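PDB 2OOL: sensor protein from Rhodopseudomonas palustris, which senses light as a biliverdin-binding bacteriophytochrome and probably relays the signal as a histidine kinase, represented here by its PAS-GAF chromophore-binding domain. Local coordinates for residues A[105-110]-A[131-136]. Sequence-based numbering, arbitrary orientation. Where two conformers were deposited one is given.
Sequences IRLDVV and LELEPR
Leu-107 points its CD1 at the paired methyls of Leu-131, tip to tip, with 3.8 Å between Leu-107 CD1 and Leu-131 CD1. The same methyl lies 4.0 Å from Leu-133 CD2, so one carbon serves two leucines. Leu-133 uses its other branch on Val-109, CD1 to CG2 at 3.8 Å; with Val-109 CG1 anti to the backbone N (chi1 176°), CG2 sits beside that N and faces the leucine. All four residues are buried, and every spacing quoted is ordinary van der Waals contact.

The other part of the contact pairs exposed Arg-106 with partly exposed Arg-136; both touch crystal neighbours, which may influence their pose. Arg-136 NH1 stands over one face of the Arg-106 guanidinium, 3.1 Å from Arg-106 CZ, while Arg-106 CG lies over a face of the Arg-136 group. The two planes are 64° apart, too steep for a parallel stack. Arg-106 NE donates a near-straight hydrogen bond, part of a salt bridge, to Asp-108 OD1 (2.9 Å, 165°), which probably restrains that group.

In the antiparallel PAS sheet strand 114-125 separates strands 105-111 and 128-134, so side chains alone join them here, through a buried leucine-valine cluster. Arg-136 follows in the loop, its like charge against Arg-106 probably eased by the Asp-108 carboxylate, OD1 lying 5.5 Å from Arg-136 NH1.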
loop_
_atom_site.group_PDB
_atom_site.type_symbol
_atom_site.label_atom_id
_atom_site.label_comp_id
_atom_site.label_asym_id
_atom_site.label_seq_id
_atom_site.Cartn_x
_atom_site.Cartn_y
_atom_site.Cartn_z
ATOM N N ILE A 105 2.115 -13.738 -10.411
ATOM C CA ILE A 105 2.668 -13.594 -11.734
ATOM C C ILE A 105 1.506 -13.654 -12.707
ATOM O O ILE A 105 0.679 -14.536 -12.580
ATOM C CB ILE A 105 3.636 -14.776 -12.017
ATOM C CG1 ILE A 105 4.694 -14.877 -10.911
ATOM C CG2 ILE A 105 4.303 -14.630 -13.378
ATOM C CD1 ILE A 105 4.946 -16.295 -10.450
ATOM N N ARG A 106 1.425 -12.748 -13.680
ATOM C CA ARG A 106 0.326 -12.824 -14.646
ATOM C C ARG A 106 0.618 -13.944 -15.598
ATOM O O ARG A 106 1.680 -13.994 -16.166
ATOM C CB ARG A 106 0.134 -11.523 -15.426
ATOM C CG ARG A 106 -1.084 -11.588 -16.433
ATOM C CD ARG A 106 -0.793 -10.999 -17.800
ATOM N NE ARG A 106 -2.039 -11.011 -18.552
ATOM C CZ ARG A 106 -2.685 -9.933 -18.997
ATOM N NH1 ARG A 106 -2.226 -8.662 -18.860
ATOM N NH2 ARG A 106 -3.837 -10.154 -19.604
ATOM N N LEU A 107 -0.332 -14.852 -15.751
ATOM C CA LEU A 107 -0.240 -15.932 -16.695
ATOM C C LEU A 107 -1.513 -15.967 -17.543
ATOM O O LEU A 107 -2.639 -15.867 -17.006
ATOM C CB LEU A 107 -0.068 -17.252 -15.959
ATOM C CG LEU A 107 1.249 -17.447 -15.152
ATOM C CD1 LEU A 107 1.285 -18.733 -14.463
ATOM C CD2 LEU A 107 2.474 -17.312 -16.022
ATOM N N ASP A 108 -1.314 -16.085 -18.858
ATOM C CA ASP A 108 -2.356 -16.228 -19.848
ATOM C C ASP A 108 -2.317 -17.656 -20.377
ATOM O O ASP A 108 -1.284 -18.084 -20.908
ATOM C CB ASP A 108 -2.130 -15.208 -20.993
ATOM C CG ASP A 108 -2.342 -13.729 -20.528
ATOM O OD1 ASP A 108 -3.098 -13.502 -19.592
ATOM O OD2 ASP A 108 -1.753 -12.783 -21.077
ATOM N N VAL A 109 -3.429 -18.374 -20.217
ATOM C CA VAL A 109 -3.613 -19.756 -20.651
ATOM C C VAL A 109 -4.325 -19.737 -22.005
ATOM O O VAL A 109 -5.309 -19.002 -22.165
ATOM C CB VAL A 109 -4.496 -20.511 -19.642
ATOM C CG1 VAL A 109 -4.822 -21.924 -20.062
ATOM C CG2 VAL A 109 -3.862 -20.478 -18.250
ATOM N N VAL A 110 -3.812 -20.510 -22.979
ATOM C CA VAL A 110 -4.429 -20.634 -24.299
ATOM C C VAL A 110 -5.390 -21.820 -24.260
ATOM O O VAL A 110 -4.966 -22.940 -24.033
ATOM C CB VAL A 110 -3.357 -20.755 -25.371
ATOM C CG1 VAL A 110 -3.973 -20.815 -26.768
ATOM C CG2 VAL A 110 -2.369 -19.577 -25.265
ATOM N N LEU A 131 1.929 -24.708 -8.896
ATOM C CA LEU A 131 1.432 -23.465 -9.480
ATOM C C LEU A 131 -0.076 -23.406 -9.312
ATOM O O LEU A 131 -0.773 -24.354 -9.639
ATOM C CB LEU A 131 1.802 -23.390 -10.950
ATOM C CG LEU A 131 1.174 -22.221 -11.767
ATOM C CD1 LEU A 131 1.711 -20.855 -11.314
ATOM C CD2 LEU A 131 1.397 -22.395 -13.230
ATOM N N GLU A 132 -0.590 -22.297 -8.825
ATOM C CA GLU A 132 -2.012 -22.170 -8.685
ATOM C C GLU A 132 -2.486 -20.932 -9.452
ATOM O O GLU A 132 -1.823 -19.920 -9.423
ATOM C CB GLU A 132 -2.362 -22.072 -7.205
ATOM C CG GLU A 132 -2.082 -23.357 -6.419
ATOM C CD GLU A 132 -2.338 -23.202 -4.935
ATOM O OE1 GLU A 132 -1.496 -22.592 -4.261
ATOM O OE2 GLU A 132 -3.373 -23.697 -4.451
ATOM N N LEU A 133 -3.622 -21.053 -10.131
ATOM C CA LEU A 133 -4.167 -20.012 -10.997
ATOM C C LEU A 133 -5.414 -19.480 -10.376
ATOM O O LEU A 133 -6.377 -20.227 -10.206
ATOM C CB LEU A 133 -4.508 -20.616 -12.375
ATOM C CG LEU A 133 -3.381 -21.157 -13.224
ATOM C CD1 LEU A 133 -3.899 -21.474 -14.620
ATOM C CD2 LEU A 133 -2.228 -20.195 -13.251
ATOM N N GLU A 134 -5.389 -18.221 -9.964
ATOM C CA GLU A 134 -6.533 -17.538 -9.320
ATOM C C GLU A 134 -7.045 -16.457 -10.256
ATOM O O GLU A 134 -6.304 -15.994 -11.077
ATOM C CB GLU A 134 -6.091 -16.804 -8.024
ATOM C CG GLU A 134 -5.960 -17.666 -6.782
ATOM C CD GLU A 134 -5.783 -16.868 -5.475
ATOM O OE1 GLU A 134 -5.635 -15.600 -5.516
ATOM O OE2 GLU A 134 -5.721 -17.542 -4.412
ATOM N N PRO A 135 -8.275 -15.956 -10.025
ATOM C CA PRO A 135 -8.701 -14.761 -10.737
ATOM C C PRO A 135 -7.846 -13.552 -10.384
ATOM O O PRO A 135 -7.309 -13.457 -9.276
ATOM C CB PRO A 135 -10.142 -14.536 -10.262
ATOM C CG PRO A 135 -10.539 -15.763 -9.517
ATOM C CD PRO A 135 -9.283 -16.442 -9.072
ATOM N N ARG A 136 -7.723 -12.627 -11.312
ATOM C CA ARG A 136 -6.877 -11.474 -11.113
ATOM C C ARG A 136 -7.518 -10.376 -10.261
ATOM O O ARG A 136 -8.732 -10.310 -10.113
ATOM C CB ARG A 136 -6.497 -10.864 -12.465
ATOM C CG ARG A 136 -5.805 -11.835 -13.407
ATOM C CD ARG A 136 -5.012 -11.130 -14.495
ATOM N NE ARG A 136 -4.019 -10.230 -13.923
ATOM C CZ ARG A 136 -3.258 -9.390 -14.629
ATOM N NH1 ARG A 136 -3.324 -9.358 -15.973
ATOM N NH2 ARG A 136 -2.385 -8.600 -14.002
#